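Local coordinates for concanavalin B (Canavalia ensiformis, PDB 6CAF), which may act as a carbohydrate-binding protein and is a chitinase-like seed protein of glycosyl hydrolase family 18, at residues D62-P71 with T114-D125; R230-V240 with Y276-Y284. All blocks are in the same frame, centred on the assembly; numbering follows the deposited sequence.

Both contacts belong to one TIM barrel of the glycosyl hydrolase family 18 kind. Both segments of contact 1 precede those of contact 2 in the sequence. Their centres lie 33 Å apart, and their nearest atoms are about 15 Å apart, so they do not touch. In contact 1 the C-terminal end of strand 55-64 pairs with the short strand 114-115, and the loop beyond it meets the start of helix 120-135. Contact 2 sets helix 227-239 against the loop and short helix 280-283 that lead into strand 284-290. Strands 55-64 and 284-290 both flank strand 31-36. The two contacts thus lie at opposite ends of the parallel barrel strands.

Contact 1. Residues D62-P71 with T114-D125; sequences DKFGCEIRKP and TYSACSADYAKD
Tyr-122 lays its phenol against the type I turn from Gly-65 to Ile-68. Its OH donates to Ile-68 O at 2.7 Å, in the carbonyl plane, and accepts from Gly-65 N at 3.2 Å. The ring lies with one face against the backbone of Gly-65 and Cys-66. Tyr-122 CG is anti to the backbone N (chi1 -173°), which carries the ring from the helix to this turn.

Next to it, the disulfide joins Cys-66 SG to Cys-118 SG at 2.0 Å, with chi3 106°. It ties the loop after TIM-barrel strand 55-64 to the loop before helix 120-135. At the C-terminal end of that strand, residues 63-64 pair in parallel with 114-115. Ser-116 N donates to Phe-64 O at 3.0 Å; the bonds Thr-114 N to Asp-62 O and Phe-64 N to Thr-114 O are weak. Tyr-115 CB sits over a face of the Phe-64 ring, 3.9 Å from its centroid, while Ser-116 O lies at the ring edge. Further out, Arg-69 NH1 and Asp-125 OD2 form a long salt bridge of 3.8 Å, also bridged by a water.

In the second shell, Ser-119 OG caps the helix by accepting from Tyr-122 N at 3.0 Å. Ser-116 OG accepts from Cys-118 N in an ST turn. Leu-126 and Trp-164 also pack on Phe-64. Tyr-115 OH is hydrogen-bonded to Gly-110 O and to the backbone N of Gln-156 and Lys-157.

A covalent link and a phenol that both donates and accepts thus fix the turn to the loop and first turn of the helix; the water-bridged ion pair is looser.

Contact 2. Residues R230-V240 with Y276-Y284; sequences RNAWLSWTKSV and YLPDLQTRY
Trp-233 fills the join between helix 227-239 and the segment 276-284 on the outer layer of the TIM barrel. The segment leads into barrel strand 284-290. From CB, 4.0 Å from Leu-277 CD2, the side chain runs toward the loop with CG anti to the backbone N (chi1 177°). CG meets Leu-277 CD2 as well. CD1 touches Pro-278 CD at 3.7 Å. NE1 donates to Pro-278 O at 2.8 Å, with the acceptor close to the indole plane and the N-H in the carbonyl plane. Leu-277 CB covers a face of the five-membered ring in a CH-pi contact, and Leu-277 CD1 lies 3.9 Å above the indole plane, over its centre. At the far end, CZ2 packs on Tyr-284 CA and CB, and CH2 meets the edge of the Tyr-284 ring. Leu-247 and Leu-249 of strand 247-252, which neighbours strand 284-290, also touch the indole.

Pro-278 is wedged against the helix. Its CB meets Leu-234 CD1, and its CG lies over the centre of the Arg-230 guanidinium. Arg-230 NE makes a weak bond to Tyr-276 O.

Arg-283 closes the other end, with its chain bent at chi2 and chi3. NE bonds to Asp-244 O. NH2 reaches Val-240 O at 2.9 Å from above the carbonyl plane and also bonds to Asn-246 OD1. NH1 takes a lone pair of Thr-237 O at 2.9 Å, with that oxygen near the guanidinium plane.

Contact 1. Residues D62-P71 with T114-D125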
loop_
_atom_site.group_PDB
_atom_site.type_symbol
_atom_site.label_atom_id
_atom_site.label_comp_id
_atom_site.label_asym_id
_atom_site.label_seq_id
_atom_site.Cartn_x
_atom_site.Cartn_y
_atom_site.Cartn_z
ATOM N N ASP A 62 12.124 -5.432 1.990
ATOM C CA ASP A 62 12.895 -4.588 1.103
ATOM C C ASP A 62 14.254 -5.113 0.705
ATOM O O ASP A 62 15.008 -4.371 0.078
ATOM C CB ASP A 62 13.047 -3.194 1.675
ATOM C CG ASP A 62 13.865 -3.162 2.910
ATOM O OD1 ASP A 62 14.286 -4.202 3.452
ATOM O OD2 ASP A 62 14.107 -2.042 3.389
ATOM N N LYS A 63 14.535 -6.384 0.979
ATOM C CA LYS A 63 15.809 -6.992 0.616
ATOM C C LYS A 63 15.528 -8.371 0.037
ATOM O O LYS A 63 15.325 -9.341 0.761
ATOM C CB LYS A 63 16.763 -7.060 1.802
ATOM C CG LYS A 63 17.506 -5.759 2.042
ATOM C CD LYS A 63 18.262 -5.778 3.362
ATOM C CE LYS A 63 17.593 -4.857 4.367
ATOM N NZ LYS A 63 16.461 -5.489 5.103
ATOM N N PHE A 64 15.477 -8.427 -1.288
ATOM C CA PHE A 64 15.238 -9.672 -1.985
ATOM C C PHE A 64 15.785 -9.542 -3.391
ATOM O O PHE A 64 15.985 -8.426 -3.870
ATOM C CB PHE A 64 13.766 -10.110 -1.924
ATOM C CG PHE A 64 12.787 -9.138 -2.502
ATOM C CD1 PHE A 64 12.520 -9.110 -3.851
ATOM C CD2 PHE A 64 12.062 -8.298 -1.674
ATOM C CE1 PHE A 64 11.599 -8.254 -4.388
ATOM C CE2 PHE A 64 11.128 -7.431 -2.206
ATOM C CZ PHE A 64 10.897 -7.417 -3.556
ATOM N N GLY A 65 15.996 -10.673 -4.061
ATOM C CA GLY A 65 16.635 -10.701 -5.360
ATOM C C GLY A 65 17.262 -12.041 -5.563
ATOM O O GLY A 65 17.092 -12.944 -4.763
ATOM N N CYS A 66 17.986 -12.176 -6.667
ATOM C CA CYS A 66 18.323 -13.476 -7.218
ATOM C C CYS A 66 18.890 -14.479 -6.239
ATOM O O CYS A 66 18.557 -15.686 -6.248
ATOM C CB CYS A 66 19.341 -13.344 -8.395
ATOM S SG CYS A 66 18.784 -12.332 -9.782
ATOM N N GLU A 67 19.787 -14.050 -5.390
ATOM C CA GLU A 67 20.454 -15.055 -4.545
ATOM C C GLU A 67 19.929 -15.037 -3.114
ATOM O O GLU A 67 20.543 -15.610 -2.220
ATOM C CB GLU A 67 21.963 -14.869 -4.561
ATOM C CG GLU A 67 22.602 -15.164 -5.915
ATOM C CD GLU A 67 22.300 -16.568 -6.414
ATOM O OE1 GLU A 67 23.197 -17.438 -6.313
ATOM O OE2 GLU A 67 21.167 -16.804 -6.900
ATOM N N ILE A 68 18.797 -14.395 -2.916
ATOM C CA ILE A 68 18.192 -14.341 -1.592
ATOM C C ILE A 68 17.051 -15.366 -1.545
ATOM O O ILE A 68 15.921 -15.123 -1.965
ATOM C CB ILE A 68 17.745 -12.927 -1.270
ATOM C CG1 ILE A 68 18.975 -11.988 -1.368
ATOM C CG2 ILE A 68 17.136 -12.905 0.119
ATOM C CD1 ILE A 68 18.720 -10.551 -1.017
ATOM N N ARG A 69 17.392 -16.549 -1.050
ATOM C CA ARG A 69 16.508 -17.693 -1.121
ATOM C C ARG A 69 15.330 -17.543 -0.146
ATOM O O ARG A 69 14.203 -17.977 -0.424
ATOM C CB ARG A 69 17.329 -18.968 -0.842
ATOM C CG ARG A 69 16.572 -20.277 -0.829
ATOM C CD ARG A 69 16.545 -20.857 -2.216
ATOM N NE ARG A 69 15.893 -22.154 -2.284
ATOM C CZ ARG A 69 15.128 -22.518 -3.298
ATOM N NH1 ARG A 69 14.923 -21.667 -4.311
ATOM N NH2 ARG A 69 14.560 -23.700 -3.298
ATOM N N LYS A 70 15.594 -16.916 0.991
ATOM C CA LYS A 70 14.595 -16.762 2.042
ATOM C C LYS A 70 14.652 -15.356 2.584
ATOM O O LYS A 70 15.326 -15.090 3.580
ATOM C CB LYS A 70 14.827 -17.738 3.186
ATOM C CG LYS A 70 13.614 -17.861 4.088
ATOM C CD LYS A 70 13.795 -18.897 5.193
ATOM C CE LYS A 70 12.534 -19.004 6.038
ATOM N NZ LYS A 70 12.586 -20.130 7.020
ATOM N N PRO A 71 13.960 -14.425 1.920
ATOM C CA PRO A 71 14.033 -13.045 2.367
ATOM C C PRO A 71 13.680 -12.876 3.839
ATOM O O PRO A 71 12.771 -13.524 4.352
ATOM C CB PRO A 71 13.025 -12.335 1.462
ATOM C CG PRO A 71 13.069 -13.126 0.196
ATOM C CD PRO A 71 13.248 -14.552 0.645
ATOM N N THR A 114 17.431 -2.911 -1.139
ATOM C CA THR A 114 17.933 -3.396 -2.403
ATOM C C THR A 114 17.005 -4.528 -2.775
ATOM O O THR A 114 17.086 -5.640 -2.203
ATOM C CB THR A 114 19.358 -3.944 -2.260
ATOM O OG1 THR A 114 20.218 -2.915 -1.764
ATOM C CG2 THR A 114 19.860 -4.464 -3.593
ATOM N N TYR A 115 16.100 -4.254 -3.707
ATOM C CA TYR A 115 15.108 -5.246 -4.046
ATOM C C TYR A 115 14.930 -5.364 -5.543
ATOM O O TYR A 115 14.891 -4.374 -6.264
ATOM C CB TYR A 115 13.787 -4.969 -3.324
ATOM C CG TYR A 115 13.193 -3.600 -3.489
ATOM C CD1 TYR A 115 12.311 -3.319 -4.520
ATOM C CD2 TYR A 115 13.470 -2.574 -2.583
ATOM C CE1 TYR A 115 11.721 -2.094 -4.640
ATOM C CE2 TYR A 115 12.872 -1.349 -2.717
ATOM C CZ TYR A 115 11.997 -1.098 -3.742
ATOM O OH TYR A 115 11.349 0.111 -3.874
ATOM N N SER A 116 14.775 -6.611 -5.968
ATOM C CA SER A 116 14.618 -6.958 -7.358
ATOM C C SER A 116 13.825 -8.232 -7.492
ATOM O O SER A 116 14.033 -9.161 -6.715
ATOM C CB SER A 116 15.986 -7.176 -8.016
ATOM O OG SER A 116 15.839 -7.510 -9.391
ATOM N N ALA A 117 12.940 -8.272 -8.480
ATOM C CA ALA A 117 12.257 -9.492 -8.813
ATOM C C ALA A 117 13.135 -10.459 -9.621
ATOM O O ALA A 117 12.760 -11.623 -9.801
ATOM C CB ALA A 117 10.970 -9.180 -9.541
ATOM N N CYS A 118 14.285 -9.954 -10.086
ATOM C CA CYS A 118 15.412 -10.749 -10.624
ATOM C C CYS A 118 15.204 -11.360 -11.995
ATOM O O CYS A 118 15.973 -11.091 -12.920
ATOM C CB CYS A 118 15.797 -11.883 -9.608
ATOM S SG CYS A 118 16.962 -13.137 -10.237
ATOM N N SER A 119 14.262 -12.287 -12.085
ATOM C CA SER A 119 14.098 -13.100 -13.283
ATOM C C SER A 119 12.728 -13.753 -13.260
ATOM O O SER A 119 12.043 -13.789 -12.216
ATOM C CB SER A 119 15.156 -14.197 -13.353
ATOM O OG SER A 119 14.941 -15.140 -12.313
ATOM N N ALA A 120 12.350 -14.353 -14.374
ATOM C CA ALA A 120 11.092 -15.051 -14.407
ATOM C C ALA A 120 11.087 -16.209 -13.391
ATOM O O ALA A 120 10.073 -16.504 -12.750
ATOM C CB ALA A 120 10.812 -15.563 -15.815
ATOM N N ASP A 121 12.227 -16.869 -13.237
ATOM C CA ASP A 121 12.311 -18.001 -12.332
ATOM C C ASP A 121 12.254 -17.551 -10.877
ATOM O O ASP A 121 11.537 -18.157 -10.058
ATOM C CB ASP A 121 13.561 -18.829 -12.581
ATOM C CG ASP A 121 13.552 -19.508 -13.927
ATOM O OD1 ASP A 121 12.504 -19.577 -14.611
ATOM O OD2 ASP A 121 14.628 -20.014 -14.302
ATOM N N TYR A 122 13.001 -16.501 -10.547
ATOM C CA TYR A 122 12.965 -16.028 -9.177
ATOM C C TYR A 122 11.593 -15.465 -8.829
ATOM O O TYR A 122 11.146 -15.546 -7.688
ATOM C CB TYR A 122 14.039 -14.997 -8.896
ATOM C CG TYR A 122 14.131 -14.598 -7.438
ATOM C CD1 TYR A 122 14.690 -15.434 -6.501
ATOM C CD2 TYR A 122 13.629 -13.375 -7.007
ATOM C CE1 TYR A 122 14.771 -15.068 -5.169
ATOM C CE2 TYR A 122 13.699 -13.005 -5.679
ATOM C CZ TYR A 122 14.282 -13.852 -4.775
ATOM O OH TYR A 122 14.401 -13.423 -3.468
ATOM N N ALA A 123 10.929 -14.866 -9.809
ATOM C CA ALA A 123 9.585 -14.372 -9.547
ATOM C C ALA A 123 8.682 -15.491 -9.061
ATOM O O ALA A 123 7.849 -15.268 -8.183
ATOM C CB ALA A 123 9.015 -13.717 -10.802
ATOM N N LYS A 124 8.810 -16.688 -9.646
ATOM C CA LYS A 124 8.047 -17.826 -9.138
ATOM C C LYS A 124 8.507 -18.246 -7.743
ATOM O O LYS A 124 7.684 -18.454 -6.836
ATOM C CB LYS A 124 8.114 -18.991 -10.125
ATOM C CG LYS A 124 7.452 -20.270 -9.661
ATOM C CD LYS A 124 5.993 -20.061 -9.312
ATOM C CE LYS A 124 5.320 -21.390 -9.032
ATOM N NZ LYS A 124 3.942 -21.197 -8.512
ATOM N N ASP A 125 9.811 -18.332 -7.533
ATOM C CA ASP A 125 10.346 -18.697 -6.224
ATOM C C ASP A 125 9.814 -17.710 -5.157
ATOM O O ASP A 125 9.404 -18.105 -4.059
ATOM C CB ASP A 125 11.882 -18.608 -6.193
ATOM C CG ASP A 125 12.613 -19.640 -6.993
ATOM O OD1 ASP A 125 12.032 -20.642 -7.395
ATOM O OD2 ASP A 125 13.839 -19.426 -7.157
HETATM O O HOH W 1 15.172 -18.783 -4.839
#

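Contact 2. Residues R230-V240 with Y276-Y284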
loop_
_atom_site.group_PDB
_atom_site.type_symbol
_atom_site.label_atom_id
_atom_site.label_comp_id
_atom_site.label_asym_id
_atom_site.label_seq_id
_atom_site.Cartn_x
_atom_site.Cartn_y
_atom_site.Cartn_z
ATOM N N ARG A 230 -6.235 16.404 -10.529
ATOM C CA ARG A 230 -7.460 15.931 -11.179
ATOM C C ARG A 230 -7.138 15.274 -12.512
ATOM O O ARG A 230 -7.689 14.227 -12.864
ATOM C CB ARG A 230 -8.421 17.083 -11.404
ATOM C CG ARG A 230 -9.737 16.716 -11.961
ATOM C CD ARG A 230 -10.664 17.922 -12.068
ATOM N NE ARG A 230 -12.008 17.510 -12.422
ATOM C CZ ARG A 230 -12.426 17.333 -13.651
ATOM N NH1 ARG A 230 -11.615 17.572 -14.666
ATOM N NH2 ARG A 230 -13.645 16.904 -13.854
ATOM N N ASN A 231 -6.244 15.909 -13.262
ATOM C CA ASN A 231 -5.849 15.378 -14.551
ATOM C C ASN A 231 -5.120 14.041 -14.423
ATOM O O ASN A 231 -5.330 13.134 -15.238
ATOM C CB ASN A 231 -4.991 16.378 -15.288
ATOM C CG ASN A 231 -4.656 15.876 -16.644
ATOM O OD1 ASN A 231 -5.535 15.757 -17.499
ATOM N ND2 ASN A 231 -3.395 15.550 -16.847
ATOM N N ALA A 232 -4.267 13.936 -13.423
ATOM C CA ALA A 232 -3.543 12.696 -13.204
ATOM C C ALA A 232 -4.530 11.588 -12.813
ATOM O O ALA A 232 -4.412 10.452 -13.279
ATOM C CB ALA A 232 -2.434 12.888 -12.188
ATOM N N TRP A 233 -5.476 11.900 -11.926
ATOM C CA TRP A 233 -6.501 10.924 -11.596
ATOM C C TRP A 233 -7.207 10.459 -12.865
ATOM O O TRP A 233 -7.384 9.258 -13.082
ATOM C CB TRP A 233 -7.493 11.526 -10.606
ATOM C CG TRP A 233 -8.607 10.629 -10.257
ATOM C CD1 TRP A 233 -9.761 10.494 -10.932
ATOM C CD2 TRP A 233 -8.642 9.659 -9.210
ATOM N NE1 TRP A 233 -10.552 9.539 -10.348
ATOM C CE2 TRP A 233 -9.877 9.008 -9.292
ATOM C CE3 TRP A 233 -7.764 9.307 -8.192
ATOM C CZ2 TRP A 233 -10.257 8.006 -8.397
ATOM C CZ3 TRP A 233 -8.128 8.317 -7.312
ATOM C CH2 TRP A 233 -9.373 7.693 -7.417
ATOM N N LEU A 234 -7.629 11.399 -13.699
ATOM C CA LEU A 234 -8.236 11.048 -14.963
ATOM C C LEU A 234 -7.363 10.081 -15.760
ATOM O O LEU A 234 -7.844 9.067 -16.276
ATOM C CB LEU A 234 -8.528 12.316 -15.773
ATOM C CG LEU A 234 -9.160 12.110 -17.138
ATOM C CD1 LEU A 234 -10.498 11.388 -17.038
ATOM C CD2 LEU A 234 -9.315 13.423 -17.892
ATOM N N SER A 235 -6.088 10.410 -15.892
ATOM C CA SER A 235 -5.176 9.536 -16.626
ATOM C C SER A 235 -5.176 8.125 -16.060
ATOM O O SER A 235 -5.180 7.135 -16.810
ATOM C CB SER A 235 -3.788 10.130 -16.607
ATOM O OG SER A 235 -3.745 11.404 -17.210
ATOM N N TRP A 236 -5.148 8.008 -14.738
ATOM C CA TRP A 236 -5.145 6.706 -14.077
ATOM C C TRP A 236 -6.467 5.964 -14.299
ATOM O O TRP A 236 -6.456 4.729 -14.427
ATOM C CB TRP A 236 -4.798 6.846 -12.581
ATOM C CG TRP A 236 -3.332 7.003 -12.428
ATOM C CD1 TRP A 236 -2.638 8.154 -12.282
ATOM C CD2 TRP A 236 -2.360 5.957 -12.515
ATOM N NE1 TRP A 236 -1.299 7.895 -12.242
ATOM C CE2 TRP A 236 -1.097 6.550 -12.392
ATOM C CE3 TRP A 236 -2.440 4.579 -12.675
ATOM C CZ2 TRP A 236 0.078 5.819 -12.425
ATOM C CZ3 TRP A 236 -1.276 3.857 -12.727
ATOM C CH2 TRP A 236 -0.038 4.470 -12.603
ATOM N N THR A 237 -7.597 6.673 -14.350
ATOM C CA THR A 237 -8.837 5.966 -14.621
ATOM C C THR A 237 -8.803 5.311 -15.988
ATOM O O THR A 237 -9.438 4.293 -16.202
ATOM C CB THR A 237 -10.089 6.844 -14.522
ATOM O OG1 THR A 237 -10.106 7.850 -15.533
ATOM C CG2 THR A 237 -10.236 7.446 -13.132
ATOM N N LYS A 238 -8.067 5.905 -16.921
ATOM C CA LYS A 238 -7.959 5.288 -18.257
ATOM C C LYS A 238 -6.921 4.175 -18.314
ATOM O O LYS A 238 -7.059 3.234 -19.107
ATOM C CB LYS A 238 -7.591 6.314 -19.291
ATOM C CG LYS A 238 -8.533 7.470 -19.333
ATOM C CD LYS A 238 -9.968 7.023 -19.359
ATOM C CE LYS A 238 -10.845 8.226 -19.612
ATOM N NZ LYS A 238 -12.291 7.877 -19.610
ATOM N N SER A 239 -5.998 4.221 -17.644
ATOM C CA SER A 239 -4.767 3.350 -17.567
ATOM C C SER A 239 -5.185 2.026 -16.768
ATOM O O SER A 239 -4.619 0.962 -17.022
ATOM C CB SER A 239 -3.610 4.091 -16.856
ATOM O OG SER A 239 -2.698 4.733 -17.746
ATOM N N VAL A 240 -5.958 2.116 -15.790
ATOM C CA VAL A 240 -6.209 0.985 -14.925
ATOM C C VAL A 240 -7.530 0.327 -15.283
ATOM O O VAL A 240 -8.608 0.943 -15.188
ATOM C CB VAL A 240 -6.241 1.398 -13.437
ATOM C CG1 VAL A 240 -6.681 0.221 -12.559
ATOM C CG2 VAL A 240 -4.895 1.948 -13.013
ATOM N N TYR A 276 -14.288 16.371 -7.156
ATOM C CA TYR A 276 -13.968 16.711 -8.510
ATOM C C TYR A 276 -13.135 15.670 -9.232
ATOM O O TYR A 276 -12.623 15.924 -10.306
ATOM C CB TYR A 276 -13.289 18.075 -8.532
ATOM C CG TYR A 276 -14.179 19.146 -8.014
ATOM C CD1 TYR A 276 -15.326 19.452 -8.670
ATOM C CD2 TYR A 276 -13.912 19.803 -6.818
ATOM C CE1 TYR A 276 -16.168 20.445 -8.204
ATOM C CE2 TYR A 276 -14.760 20.767 -6.324
ATOM C CZ TYR A 276 -15.902 21.077 -7.027
ATOM O OH TYR A 276 -16.764 22.037 -6.571
ATOM N N LEU A 277 -12.986 14.501 -8.641
ATOM C CA LEU A 277 -12.244 13.438 -9.316
ATOM C C LEU A 277 -13.107 12.798 -10.388
ATOM O O LEU A 277 -14.208 12.343 -10.091
ATOM C CB LEU A 277 -11.847 12.369 -8.308
ATOM C CG LEU A 277 -10.874 12.813 -7.228
ATOM C CD1 LEU A 277 -10.635 11.671 -6.273
ATOM C CD2 LEU A 277 -9.584 13.375 -7.797
ATOM N N PRO A 278 -12.606 12.726 -11.636
ATOM C CA PRO A 278 -13.416 12.050 -12.646
ATOM C C PRO A 278 -13.762 10.614 -12.300
ATOM O O PRO A 278 -12.927 9.881 -11.807
ATOM C CB PRO A 278 -12.541 12.129 -13.895
ATOM C CG PRO A 278 -11.792 13.401 -13.732
ATOM C CD PRO A 278 -11.507 13.495 -12.247
ATOM N N ASP A 279 -14.999 10.223 -12.583
ATOM C CA ASP A 279 -15.482 8.881 -12.279
ATOM C C ASP A 279 -15.371 8.530 -10.794
ATOM O O ASP A 279 -15.284 7.361 -10.414
ATOM C CB ASP A 279 -14.834 7.810 -13.171
ATOM C CG ASP A 279 -15.260 7.905 -14.617
ATOM O OD1 ASP A 279 -16.392 8.342 -14.886
ATOM O OD2 ASP A 279 -14.463 7.513 -15.470
ATOM N N LEU A 280 -15.489 9.555 -9.955
ATOM C CA LEU A 280 -15.556 9.387 -8.521
ATOM C C LEU A 280 -16.482 8.250 -8.120
ATOM O O LEU A 280 -16.128 7.405 -7.312
ATOM C CB LEU A 280 -16.062 10.715 -7.915
ATOM C CG LEU A 280 -16.416 10.763 -6.447
ATOM C CD1 LEU A 280 -15.147 10.551 -5.663
ATOM C CD2 LEU A 280 -17.035 12.092 -6.056
ATOM N N GLN A 281 -17.684 8.236 -8.688
ATOM C CA GLN A 281 -18.688 7.322 -8.210
ATOM C C GLN A 281 -18.446 5.856 -8.557
ATOM O O GLN A 281 -19.038 4.991 -7.929
ATOM C CB GLN A 281 -20.083 7.757 -8.695
ATOM C CG GLN A 281 -20.500 9.151 -8.214
ATOM C CD GLN A 281 -20.477 9.310 -6.694
ATOM O OE1 GLN A 281 -20.706 8.357 -5.940
ATOM N NE2 GLN A 281 -20.227 10.533 -6.241
ATOM N N THR A 282 -17.610 5.587 -9.555
ATOM C CA THR A 282 -17.339 4.227 -9.940
ATOM C C THR A 282 -15.913 3.762 -9.687
ATOM O O THR A 282 -15.697 2.579 -9.602
ATOM C CB THR A 282 -17.661 3.970 -11.414
ATOM O OG1 THR A 282 -16.942 4.898 -12.223
ATOM C CG2 THR A 282 -19.162 4.148 -11.664
ATOM N N ARG A 283 -14.948 4.673 -9.545
ATOM C CA ARG A 283 -13.554 4.269 -9.471
ATOM C C ARG A 283 -12.898 4.540 -8.129
ATOM O O ARG A 283 -11.907 3.910 -7.808
ATOM C CB ARG A 283 -12.726 4.925 -10.577
ATOM C CG ARG A 283 -13.233 4.610 -11.966
ATOM C CD ARG A 283 -13.248 3.133 -12.311
ATOM N NE ARG A 283 -11.964 2.496 -12.123
ATOM C CZ ARG A 283 -10.977 2.547 -13.017
ATOM N NH1 ARG A 283 -11.125 3.212 -14.160
ATOM N NH2 ARG A 283 -9.822 1.951 -12.761
ATOM N N TYR A 284 -13.395 5.533 -7.373
ATOM C CA TYR A 284 -12.722 5.951 -6.154
ATOM C C TYR A 284 -13.036 5.000 -4.998
ATOM O O TYR A 284 -14.207 4.822 -4.613
ATOM C CB TYR A 284 -13.149 7.361 -5.784
ATOM C CG TYR A 284 -12.763 7.811 -4.411
ATOM C CD1 TYR A 284 -11.476 8.204 -4.110
ATOM C CD2 TYR A 284 -13.689 7.834 -3.398
ATOM C CE1 TYR A 284 -11.122 8.595 -2.826
ATOM C CE2 TYR A 284 -13.352 8.217 -2.120
ATOM C CZ TYR A 284 -12.081 8.611 -1.839
ATOM O OH TYR A 284 -11.719 9.002 -0.574
#